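Cytochrome P450 monooxygenase (Rhodococcus sp. ECU0066, PDB 6KBH) probably acts as a self-sufficient monooxygenase, passing electrons through FMN and a [2Fe-2S] cluster to a heme that activates molecular oxygen. Local coordinates at residues S523-P528 with G587-I592; I98-I103 with L125-E130; P312-N317 with D374-N379. All coordinates share one frame; numbering follows the deposited sequence.

Overall arrangement
Read from the N terminus, the contacts follow one another in series: each closes its own loop before the next opens, so none nests in or crosses another. Contact 2 comes first and closes the short excursion through helix 108-116, tying its two flanks together beside the heme. Contact 3, near the middle of the chain, brings the start of helix 315-325 against the loop ahead of helix 396-413, still within the P450 part. Contact 1 closes last, in the reductase part, and joins the loop following strand 518-523 of the antiparallel sheet to helix 588-601 of the parallel-sheet domain beside FMN. Contacts 1 and 2 lie on opposite sides of the chain's centre, their centres about 58 Å apart.

Contact 1: S523-P528 with G587-I592; sequences SLCGDP and GITPVI. With FMN (flavin mononucleotide), chain B.
S523 sets its hydroxyl oxygen over one face of the P590 ring, towards the CB-CG-CD side: OG is 3.3 Å from P590 CB and nearly as close to CG and CD. OG stands anti to its own carbonyl carbon (chi1 -62°), which places it over the ring, while CB leans toward T589. A serine is small enough to let P590 come up against its CB and OG, and its backbone can still serve the flavin: S523 N donates to FMN N5 over 3.3 Å, a bent bond with an N-H...N angle of 138°.

T589 is the wedge between loop and cofactor. Its OG1 and CG2 both face the dimethylbenzene end of the isoalloxazine, with OG1 3.2 Å and CG2 3.6 Å from FMN C7M. With chi1 at 37°, OG1 falls between the backbone N and the carbonyl carbon; the hydroxyl is bonded to the carbonyl oxygen of I586, which fixes the rotation and directs CG2 at C525, whose SG is 3.8 Å from it. One turn farther along the helix, I592 brings its CG2 branch to 4.2 Å from C525 CB, so the cysteine is met by two methyl groups. F619 touches both C525 and I592, and R622 binds the carbonyl oxygen of C525.

S523 follows closely on R520 and Q521, which also bind FMN, and T589 and P590 close a glycine-rich GGIGITP sequence. Together they form the flavin-side junction between the beta-barrel and nucleotide-binding domains, consistent with the phthalate dioxygenase reductase-like branch of the ferredoxin-NADP+ reductase superfamily.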
loop_
_atom_site.group_PDB
_atom_site.type_symbol
_atom_site.label_atom_id
_atom_site.label_comp_id
_atom_site.label_asym_id
_atom_site.label_seq_id
_atom_site.Cartn_x
_atom_site.Cartn_y
_atom_site.Cartn_z
ATOM N N SER A 523 4.491 22.843 -11.439
ATOM C CA SER A 523 5.551 23.596 -10.775
ATOM C C SER A 523 4.974 24.645 -9.824
ATOM O O SER A 523 3.795 25.015 -9.890
ATOM C CB SER A 523 6.452 24.275 -11.808
ATOM O OG SER A 523 7.094 23.323 -12.636
ATOM N N LEU A 524 5.827 25.121 -8.921
ATOM C CA LEU A 524 5.440 26.104 -7.914
ATOM C C LEU A 524 6.053 27.454 -8.243
ATOM O O LEU A 524 7.278 27.621 -8.192
ATOM C CB LEU A 524 5.848 25.644 -6.522
ATOM C CG LEU A 524 5.054 24.395 -6.194
ATOM C CD1 LEU A 524 5.921 23.438 -5.423
ATOM C CD2 LEU A 524 3.831 24.817 -5.428
ATOM N N CYS A 525 5.184 28.413 -8.550
ATOM C CA CYS A 525 5.567 29.754 -8.963
ATOM C C CYS A 525 5.269 30.792 -7.896
ATOM O O CYS A 525 5.317 31.991 -8.182
ATOM C CB CYS A 525 4.848 30.110 -10.257
ATOM S SG CYS A 525 3.139 29.567 -10.231
ATOM N N GLY A 526 4.947 30.356 -6.682
ATOM C CA GLY A 526 4.669 31.263 -5.592
ATOM C C GLY A 526 5.945 31.753 -4.942
ATOM O O GLY A 526 7.045 31.628 -5.485
ATOM N N ASP A 527 5.787 32.316 -3.748
ATOM C CA ASP A 527 6.921 32.845 -3.006
ATOM C C ASP A 527 7.438 31.785 -2.045
ATOM O O ASP A 527 6.661 31.280 -1.223
ATOM C CB ASP A 527 6.525 34.098 -2.243
ATOM C CG ASP A 527 7.626 34.594 -1.323
ATOM O OD1 ASP A 527 8.736 34.883 -1.818
ATOM O OD2 ASP A 527 7.381 34.701 -0.102
ATOM N N PRO A 528 8.720 31.411 -2.115
ATOM C CA PRO A 528 9.227 30.392 -1.180
ATOM C C PRO A 528 9.226 30.855 0.265
ATOM O O PRO A 528 8.933 30.059 1.164
ATOM C CB PRO A 528 10.651 30.122 -1.692
ATOM C CG PRO A 528 10.676 30.657 -3.096
ATOM C CD PRO A 528 9.740 31.824 -3.092
ATOM N N GLY A 587 5.720 26.686 -19.458
ATOM C CA GLY A 587 7.030 26.376 -18.910
ATOM C C GLY A 587 7.636 27.530 -18.132
ATOM O O GLY A 587 8.729 27.406 -17.574
ATOM N N ILE A 588 6.924 28.661 -18.092
ATOM C CA ILE A 588 7.365 29.822 -17.330
ATOM C C ILE A 588 7.328 29.549 -15.830
ATOM O O ILE A 588 8.069 30.176 -15.062
ATOM C CB ILE A 588 6.508 31.047 -17.703
ATOM C CG1 ILE A 588 7.044 32.315 -17.033
ATOM C CG2 ILE A 588 5.049 30.816 -17.338
ATOM C CD1 ILE A 588 8.440 32.694 -17.470
ATOM N N THR A 589 6.488 28.612 -15.381
ATOM C CA THR A 589 6.289 28.435 -13.943
ATOM C C THR A 589 7.549 27.988 -13.207
ATOM O O THR A 589 7.914 28.642 -12.214
ATOM C CB THR A 589 5.116 27.482 -13.687
ATOM O OG1 THR A 589 5.104 26.442 -14.672
ATOM C CG2 THR A 589 3.803 28.247 -13.743
ATOM N N PRO A 590 8.253 26.917 -13.601
ATOM C CA PRO A 590 9.447 26.547 -12.829
ATOM C C PRO A 590 10.608 27.504 -13.027
ATOM O O PRO A 590 11.359 27.750 -12.076
ATOM C CB PRO A 590 9.777 25.141 -13.342
ATOM C CG PRO A 590 9.296 25.146 -14.731
ATOM C CD PRO A 590 8.058 26.004 -14.745
ATOM N N VAL A 591 10.772 28.064 -14.226
ATOM C CA VAL A 591 11.935 28.903 -14.495
ATOM C C VAL A 591 11.858 30.207 -13.708
ATOM O O VAL A 591 12.874 30.703 -13.204
ATOM C CB VAL A 591 12.074 29.156 -16.007
ATOM C CG1 VAL A 591 10.761 29.577 -16.591
ATOM C CG2 VAL A 591 13.096 30.223 -16.263
ATOM N N ILE A 592 10.658 30.781 -13.582
ATOM C CA ILE A 592 10.530 32.072 -12.911
ATOM C C ILE A 592 10.938 31.963 -11.446
ATOM O O ILE A 592 11.482 32.917 -10.873
ATOM C CB ILE A 592 9.100 32.620 -13.070
ATOM C CG1 ILE A 592 9.016 34.063 -12.576
ATOM C CG2 ILE A 592 8.092 31.770 -12.321
ATOM C CD1 ILE A 592 8.036 34.891 -13.359
HETATM N N1 FMN B . 4.242 17.830 -15.655
HETATM C C2 FMN B . 5.293 17.225 -15.082
HETATM O O2 FMN B . 5.519 16.001 -15.352
HETATM N N3 FMN B . 6.113 17.860 -14.234
HETATM C C4 FMN B . 5.877 19.156 -13.945
HETATM O O4 FMN B . 6.692 19.822 -13.092
HETATM C C4A FMN B . 4.794 19.812 -14.528
HETATM N N5 FMN B . 4.570 21.102 -14.230
HETATM C C5A FMN B . 3.524 21.718 -14.792
HETATM C C6 FMN B . 3.322 23.047 -14.467
HETATM C C7 FMN B . 2.263 23.732 -15.017
HETATM C C7M FMN B . 2.152 25.208 -14.562
HETATM C C8 FMN B . 1.388 23.101 -15.909
HETATM C C8M FMN B . 0.205 23.812 -16.535
HETATM C C9 FMN B . 1.602 21.769 -16.246
HETATM C C9A FMN B . 2.666 21.060 -15.680
HETATM N N10 FMN B . 2.898 19.763 -15.982
HETATM C C10 FMN B . 3.957 19.129 -15.405
HETATM C "C1'" FMN B . 2.001 18.991 -16.897
HETATM C "C2'" FMN B . 0.818 18.399 -16.173
HETATM O "O2'" FMN B . 1.148 17.403 -15.295
HETATM C "C3'" FMN B . -0.199 17.861 -17.146
HETATM O "O3'" FMN B . 0.318 16.913 -18.042
HETATM C "C4'" FMN B . -0.888 19.006 -17.919
HETATM O "O4'" FMN B . -1.324 20.120 -17.235
HETATM C "C5'" FMN B . -2.199 18.520 -18.608
HETATM O "O5'" FMN B . -3.059 17.631 -17.852
HETATM P P FMN B . -4.164 16.828 -18.625
HETATM O O1P FMN B . -4.538 15.592 -17.849
HETATM O O2P FMN B . -5.400 17.651 -18.803
HETATM O O3P FMN B . -3.604 16.463 -19.965
#

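Contact 2: I98-I103 with L125-E130; sequences IALEKI and LVNEDE. With HEM (protoporphyrin IX containing Fe), chain C.
A leucine branch paired with a carboxamide is the odd feature here: L100 CD1 packs against the ND2 end of N127, the two side chains crossing at about a right angle. L100 CG stands anti to its carbonyl carbon (chi1 -59°), and from there the CD1 branch reaches towards 125-130, where it also lies 4.1 Å from V126 CB. N127 has its CG anti to the carbonyl carbon as well (chi1 -38°), which brings the short, flat amide to L100 and A99. A99 fits alongside because it is only a methyl: its CB rests 3.5 Å from V126 O and 3.7 Å from N127 ND2. An alanine in place of N127 would probably open a gap beside L100 CD1 and leave that leucine branch freer to turn.

V126 is two-faced, as a branched residue can be. CG1 points to A99 CB at 4.2 Å, whereas CG2 packs 3.6 Å from heme CAD, so the contact backs directly onto the propionate edge of the cofactor. L125 CD1 adds a methyl near the heme too, and L125 O accepts a bond from H391.

Both loops belong to the P450 B-C region, flanking helix 108-116. R333 of strand 332-336 binds the carbonyl oxygens of A99 and E101, W332 touches V126, W214 of helix 210-214 packs on L100, and helix 133-139 follows directly.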
loop_
_atom_site.group_PDB
_atom_site.type_symbol
_atom_site.label_atom_id
_atom_site.label_comp_id
_atom_site.label_asym_id
_atom_site.label_seq_id
_atom_site.Cartn_x
_atom_site.Cartn_y
_atom_site.Cartn_z
ATOM N N ILE A 98 3.503 -26.519 9.494
ATOM C CA ILE A 98 2.754 -26.508 10.746
ATOM C C ILE A 98 1.845 -25.281 10.855
ATOM O O ILE A 98 1.347 -24.980 11.940
ATOM C CB ILE A 98 3.694 -26.601 11.955
ATOM C CG1 ILE A 98 4.706 -25.452 11.912
ATOM C CG2 ILE A 98 4.403 -27.947 11.972
ATOM C CD1 ILE A 98 5.394 -25.189 13.226
ATOM N N ALA A 99 1.601 -24.584 9.739
ATOM C CA ALA A 99 0.935 -23.283 9.787
ATOM C C ALA A 99 -0.443 -23.362 10.440
ATOM O O ALA A 99 -0.833 -22.456 11.187
ATOM C CB ALA A 99 0.823 -22.699 8.379
ATOM N N LEU A 100 -1.205 -24.425 10.165
ATOM C CA LEU A 100 -2.493 -24.630 10.821
ATOM C C LEU A 100 -2.522 -25.930 11.621
ATOM O O LEU A 100 -3.593 -26.488 11.871
ATOM C CB LEU A 100 -3.651 -24.587 9.821
ATOM C CG LEU A 100 -3.865 -23.319 8.974
ATOM C CD1 LEU A 100 -3.820 -23.610 7.497
ATOM C CD2 LEU A 100 -5.182 -22.637 9.309
ATOM N N GLU A 101 -1.355 -26.417 12.041
ATOM C CA GLU A 101 -1.304 -27.525 12.987
ATOM C C GLU A 101 -2.010 -27.131 14.277
ATOM O O GLU A 101 -1.758 -26.060 14.836
ATOM C CB GLU A 101 0.146 -27.914 13.278
ATOM C CG GLU A 101 0.353 -29.373 13.660
ATOM C CD GLU A 101 1.656 -29.599 14.407
ATOM O OE1 GLU A 101 2.018 -28.753 15.254
ATOM O OE2 GLU A 101 2.329 -30.614 14.132
ATOM N N LYS A 102 -2.909 -27.987 14.743
ATOM C CA LYS A 102 -3.682 -27.667 15.932
ATOM C C LYS A 102 -2.829 -27.879 17.177
ATOM O O LYS A 102 -2.093 -28.864 17.283
ATOM C CB LYS A 102 -4.962 -28.506 15.975
ATOM C CG LYS A 102 -5.964 -28.103 14.890
ATOM C CD LYS A 102 -6.808 -29.279 14.409
ATOM C CE LYS A 102 -6.917 -29.324 12.878
ATOM N NZ LYS A 102 -6.039 -30.383 12.270
ATOM N N ILE A 103 -2.903 -26.917 18.102
ATOM C CA ILE A 103 -2.037 -26.933 19.280
ATOM C C ILE A 103 -2.258 -28.213 20.075
ATOM O O ILE A 103 -1.330 -28.998 20.301
ATOM C CB ILE A 103 -2.276 -25.680 20.144
ATOM C CG1 ILE A 103 -1.820 -24.421 19.399
ATOM C CG2 ILE A 103 -1.550 -25.797 21.478
ATOM C CD1 ILE A 103 -0.333 -24.375 19.113
ATOM N N LEU A 125 -2.124 -23.825 0.075
ATOM C CA LEU A 125 -1.298 -22.630 -0.067
ATOM C C LEU A 125 -0.687 -22.148 1.236
ATOM O O LEU A 125 0.463 -21.704 1.238
ATOM C CB LEU A 125 -2.097 -21.449 -0.644
ATOM C CG LEU A 125 -2.975 -21.461 -1.892
ATOM C CD1 LEU A 125 -3.989 -20.343 -1.765
ATOM C CD2 LEU A 125 -2.125 -21.244 -3.118
ATOM N N VAL A 126 -1.337 -22.403 2.365
ATOM C CA VAL A 126 -0.812 -21.878 3.619
ATOM C C VAL A 126 0.114 -22.904 4.251
ATOM O O VAL A 126 1.109 -22.537 4.882
ATOM C CB VAL A 126 -1.939 -21.475 4.592
ATOM C CG1 VAL A 126 -1.411 -20.501 5.627
ATOM C CG2 VAL A 126 -3.111 -20.859 3.845
ATOM N N ASN A 127 -0.190 -24.181 4.056
ATOM C CA ASN A 127 0.601 -25.301 4.530
ATOM C C ASN A 127 1.541 -25.853 3.474
ATOM O O ASN A 127 2.491 -26.562 3.823
ATOM C CB ASN A 127 -0.332 -26.425 4.961
ATOM C CG ASN A 127 -1.559 -25.909 5.631
ATOM O OD1 ASN A 127 -2.666 -26.383 5.383
ATOM N ND2 ASN A 127 -1.372 -24.952 6.522
ATOM N N GLU A 128 1.286 -25.572 2.201
ATOM C CA GLU A 128 2.004 -26.254 1.138
ATOM C C GLU A 128 3.474 -25.886 1.153
ATOM O O GLU A 128 3.832 -24.705 1.143
ATOM C CB GLU A 128 1.418 -25.903 -0.220
ATOM C CG GLU A 128 -0.031 -26.200 -0.345
ATOM C CD GLU A 128 -0.448 -26.306 -1.782
ATOM O OE1 GLU A 128 0.300 -26.911 -2.578
ATOM O OE2 GLU A 128 -1.504 -25.744 -2.120
ATOM N N ASP A 129 4.320 -26.902 1.156
ATOM C CA ASP A 129 5.720 -26.657 0.900
ATOM C C ASP A 129 5.946 -26.464 -0.593
ATOM O O ASP A 129 5.049 -26.642 -1.422
ATOM C CB ASP A 129 6.576 -27.808 1.416
ATOM C CG ASP A 129 6.607 -27.880 2.924
ATOM O OD1 ASP A 129 5.729 -27.262 3.564
ATOM O OD2 ASP A 129 7.511 -28.542 3.468
ATOM N N GLU A 130 7.162 -26.080 -0.924
ATOM C CA GLU A 130 7.617 -26.138 -2.294
ATOM C C GLU A 130 7.984 -27.579 -2.636
ATOM O O GLU A 130 8.271 -28.380 -1.744
ATOM C CB GLU A 130 8.804 -25.196 -2.479
ATOM C CG GLU A 130 8.480 -23.748 -2.138
ATOM C CD GLU A 130 7.323 -23.196 -2.959
ATOM O OE1 GLU A 130 7.157 -23.616 -4.124
ATOM O OE2 GLU A 130 6.573 -22.344 -2.435
HETATM C CHA HEM C . -1.736 -16.430 4.127
HETATM C CHB HEM C . -2.822 -12.858 7.519
HETATM C CHC HEM C . -7.351 -11.772 5.007
HETATM C CHD HEM C . -6.239 -15.318 1.661
HETATM C C1A HEM C . -1.871 -15.445 5.201
HETATM C C2A HEM C . -0.732 -15.487 6.125
HETATM C C3A HEM C . -1.029 -14.495 7.062
HETATM C C4A HEM C . -2.336 -13.944 6.618
HETATM C CMA HEM C . -0.203 -14.097 8.246
HETATM C CAA HEM C . 0.488 -16.355 6.080
HETATM C CBA HEM C . 1.734 -15.662 5.626
HETATM C CGA HEM C . 2.952 -16.466 5.321
HETATM O O1A HEM C . 2.838 -17.614 5.827
HETATM O O2A HEM C . 3.760 -15.772 4.645
HETATM C C1B HEM C . -4.136 -12.222 7.190
HETATM C C2B HEM C . -4.790 -11.089 7.991
HETATM C C3B HEM C . -6.205 -10.752 7.197
HETATM C C4B HEM C . -6.246 -11.714 6.025
HETATM C CMB HEM C . -4.260 -10.440 9.225
HETATM C CAB HEM C . -7.239 -9.740 7.555
HETATM C CBB HEM C . -6.796 -8.337 7.784
HETATM C C1C HEM C . -7.166 -12.790 3.934
HETATM C C2C HEM C . -8.290 -12.747 3.036
HETATM C C3C HEM C . -8.011 -13.721 2.103
HETATM C C4C HEM C . -6.728 -14.254 2.535
HETATM C CMC HEM C . -9.483 -11.851 3.097
HETATM C CAC HEM C . -8.846 -14.092 0.917
HETATM C CBC HEM C . -9.596 -15.375 0.888
HETATM C C1D HEM C . -4.951 -15.790 2.184
HETATM C C2D HEM C . -4.368 -16.889 1.346
HETATM C C3D HEM C . -2.952 -17.245 2.115
HETATM C C4D HEM C . -2.936 -16.294 3.278
HETATM C CMD HEM C . -4.955 -17.494 0.119
HETATM C CAD HEM C . -1.941 -18.261 1.719
HETATM C CBD HEM C . -1.034 -17.865 0.600
HETATM C CGD HEM C . 0.229 -18.632 0.449
HETATM O O1D HEM C . 0.447 -19.233 1.528
HETATM O O2D HEM C . 0.724 -18.455 -0.693
HETATM N NA HEM C . -2.873 -14.509 5.484
HETATM N NB HEM C . -4.962 -12.551 5.978
HETATM N NC HEM C . -6.187 -13.713 3.645
HETATM N ND HEM C . -4.131 -15.306 3.385
HETATM FE FE HEM C . -4.631 -14.006 4.790
#

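Contact 3: P312-N317 with D374-N379; sequences PSLIPN and DIRRDN
N317 and I375 face each other with their CA atoms 5.9 Å apart, where the first turn of helix 315-325 meets the type I turn from D374 to R377, itself closed by a 3.0 Å bond from R377 N to D374 O. N317 is extended toward that turn, CG anti to its backbone N (chi1 -162°), and ND2 donates to R377 O at 2.9 Å in a nearly straight bond of 167°. The exact place of ND2 is doubtful, because it also sits implausibly near I375 O. An asparagine suits this spot because its short amide can offer an N-H to the R377 carbonyl oxygen.

Farther out along the I375 side chain, L314 meets it tip to tip through the two CD1 methyls, the two chains slanting across each other, and I308 of helix 302-310 touches both. R376 leaves the backbone pointing away, but its extended chain brings the guanidinium back near L314, NH2 lying 4.4 Å from L314 CD1 while NH1 pairs with E307.

R377 sends its guanidinium elsewhere, to E321 of helix 315-325 and to the carbonyl oxygens of I368 and S369, with R324 close by. E321 and R324 are consistent with the ExxR motif of the P450 K helix, R377 probably being the third member of that E-R-R triad. A buried amide hydrogen bond and the R377-E321 salt bridge together hold the loop on helix 315-325, with the like charges of R324 and R377 probably balanced in part by E321.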
loop_
_atom_site.group_PDB
_atom_site.type_symbol
_atom_site.label_atom_id
_atom_site.label_comp_id
_atom_site.label_asym_id
_atom_site.label_seq_id
_atom_site.Cartn_x
_atom_site.Cartn_y
_atom_site.Cartn_z
ATOM N N PRO A 312 -11.850 11.622 4.730
ATOM C CA PRO A 312 -11.500 10.202 4.631
ATOM C C PRO A 312 -10.280 9.907 3.770
ATOM O O PRO A 312 -10.028 8.735 3.475
ATOM C CB PRO A 312 -12.767 9.583 4.012
ATOM C CG PRO A 312 -13.844 10.621 4.169
ATOM C CD PRO A 312 -13.129 11.920 4.073
ATOM N N SER A 313 -9.509 10.924 3.369
ATOM C CA SER A 313 -8.350 10.695 2.513
ATOM C C SER A 313 -7.242 9.920 3.220
ATOM O O SER A 313 -6.406 9.307 2.547
ATOM C CB SER A 313 -7.799 12.027 2.002
ATOM O OG SER A 313 -7.900 13.038 2.989
ATOM N N LEU A 314 -7.225 9.918 4.549
ATOM C CA LEU A 314 -6.198 9.240 5.324
ATOM C C LEU A 314 -6.628 7.861 5.803
ATOM O O LEU A 314 -5.857 7.196 6.500
ATOM C CB LEU A 314 -5.786 10.113 6.517
ATOM C CG LEU A 314 -6.903 10.660 7.405
ATOM C CD1 LEU A 314 -6.400 10.876 8.800
ATOM C CD2 LEU A 314 -7.412 11.963 6.847
ATOM N N ILE A 315 -7.831 7.417 5.433
ATOM C CA ILE A 315 -8.275 6.060 5.770
ATOM C C ILE A 315 -7.296 4.991 5.277
ATOM O O ILE A 315 -6.959 4.089 6.060
ATOM C CB ILE A 315 -9.695 5.829 5.271
ATOM C CG1 ILE A 315 -10.686 6.638 6.105
ATOM C CG2 ILE A 315 -10.058 4.349 5.294
ATOM C CD1 ILE A 315 -12.105 6.476 5.675
ATOM N N PRO A 316 -6.822 5.015 4.020
ATOM C CA PRO A 316 -5.932 3.926 3.567
ATOM C C PRO A 316 -4.720 3.694 4.458
ATOM O O PRO A 316 -4.493 2.561 4.899
ATOM C CB PRO A 316 -5.530 4.378 2.156
ATOM C CG PRO A 316 -6.654 5.221 1.706
ATOM C CD PRO A 316 -7.132 5.948 2.919
ATOM N N ASN A 317 -3.927 4.734 4.735
ATOM C CA ASN A 317 -2.794 4.544 5.635
ATOM C C ASN A 317 -3.251 4.324 7.071
ATOM O O ASN A 317 -2.554 3.652 7.839
ATOM C CB ASN A 317 -1.839 5.735 5.573
ATOM C CG ASN A 317 -0.463 5.403 6.136
ATOM O OD1 ASN A 317 0.035 4.292 5.973
ATOM N ND2 ASN A 317 0.142 6.361 6.827
ATOM N N ASP A 374 -0.048 6.220 14.994
ATOM C CA ASP A 374 0.266 7.337 14.098
ATOM C C ASP A 374 -0.163 6.967 12.682
ATOM O O ASP A 374 0.577 6.288 11.967
ATOM C CB ASP A 374 1.760 7.657 14.152
ATOM C CG ASP A 374 2.166 8.758 13.182
ATOM O OD1 ASP A 374 1.285 9.404 12.572
ATOM O OD2 ASP A 374 3.385 8.968 13.018
ATOM N N ILE A 375 -1.342 7.425 12.258
ATOM C CA ILE A 375 -1.880 6.896 11.004
ATOM C C ILE A 375 -1.172 7.493 9.788
ATOM O O ILE A 375 -1.126 6.863 8.727
ATOM C CB ILE A 375 -3.407 7.085 10.950
ATOM C CG1 ILE A 375 -3.788 8.526 10.652
ATOM C CG2 ILE A 375 -4.045 6.650 12.251
ATOM C CD1 ILE A 375 -5.206 8.785 10.985
ATOM N N ARG A 376 -0.609 8.700 9.905
ATOM C CA ARG A 376 0.204 9.234 8.815
ATOM C C ARG A 376 1.626 8.693 8.812
ATOM O O ARG A 376 2.443 9.169 8.018
ATOM C CB ARG A 376 0.233 10.772 8.813
ATOM C CG ARG A 376 -1.118 11.408 8.531
ATOM C CD ARG A 376 -1.250 12.749 9.223
ATOM N NE ARG A 376 -2.454 13.479 8.828
ATOM C CZ ARG A 376 -3.267 14.075 9.692
ATOM N NH1 ARG A 376 -2.985 14.026 10.983
ATOM N NH2 ARG A 376 -4.343 14.732 9.277
ATOM N N ARG A 377 1.943 7.737 9.682
ATOM C CA ARG A 377 3.260 7.106 9.695
ATOM C C ARG A 377 3.657 6.675 8.292
ATOM O O ARG A 377 2.927 5.927 7.632
ATOM C CB ARG A 377 3.256 5.897 10.642
ATOM C CG ARG A 377 4.572 5.121 10.745
ATOM C CD ARG A 377 4.408 3.857 11.601
ATOM N NE ARG A 377 4.114 4.168 13.000
ATOM C CZ ARG A 377 5.040 4.327 13.940
ATOM N NH1 ARG A 377 6.325 4.193 13.637
ATOM N NH2 ARG A 377 4.686 4.619 15.183
ATOM N N ASP A 378 4.806 7.162 7.829
ATOM C CA ASP A 378 5.313 6.806 6.511
ATOM C C ASP A 378 5.878 5.393 6.468
ATOM O O ASP A 378 6.499 5.014 5.471
ATOM C CB ASP A 378 6.382 7.812 6.060
ATOM C CG ASP A 378 7.710 7.659 6.803
ATOM O OD1 ASP A 378 7.775 6.946 7.829
ATOM O OD2 ASP A 378 8.706 8.260 6.349
ATOM N N ASN A 379 5.665 4.620 7.534
ATOM C CA ASN A 379 6.294 3.326 7.732
ATOM C C ASN A 379 5.300 2.194 7.930
ATOM O O ASN A 379 5.722 1.034 7.989
ATOM C CB ASN A 379 7.219 3.378 8.958
ATOM C CG ASN A 379 8.466 2.545 8.789
ATOM O OD1 ASN A 379 8.705 1.967 7.729
ATOM N ND2 ASN A 379 9.274 2.481 9.839
#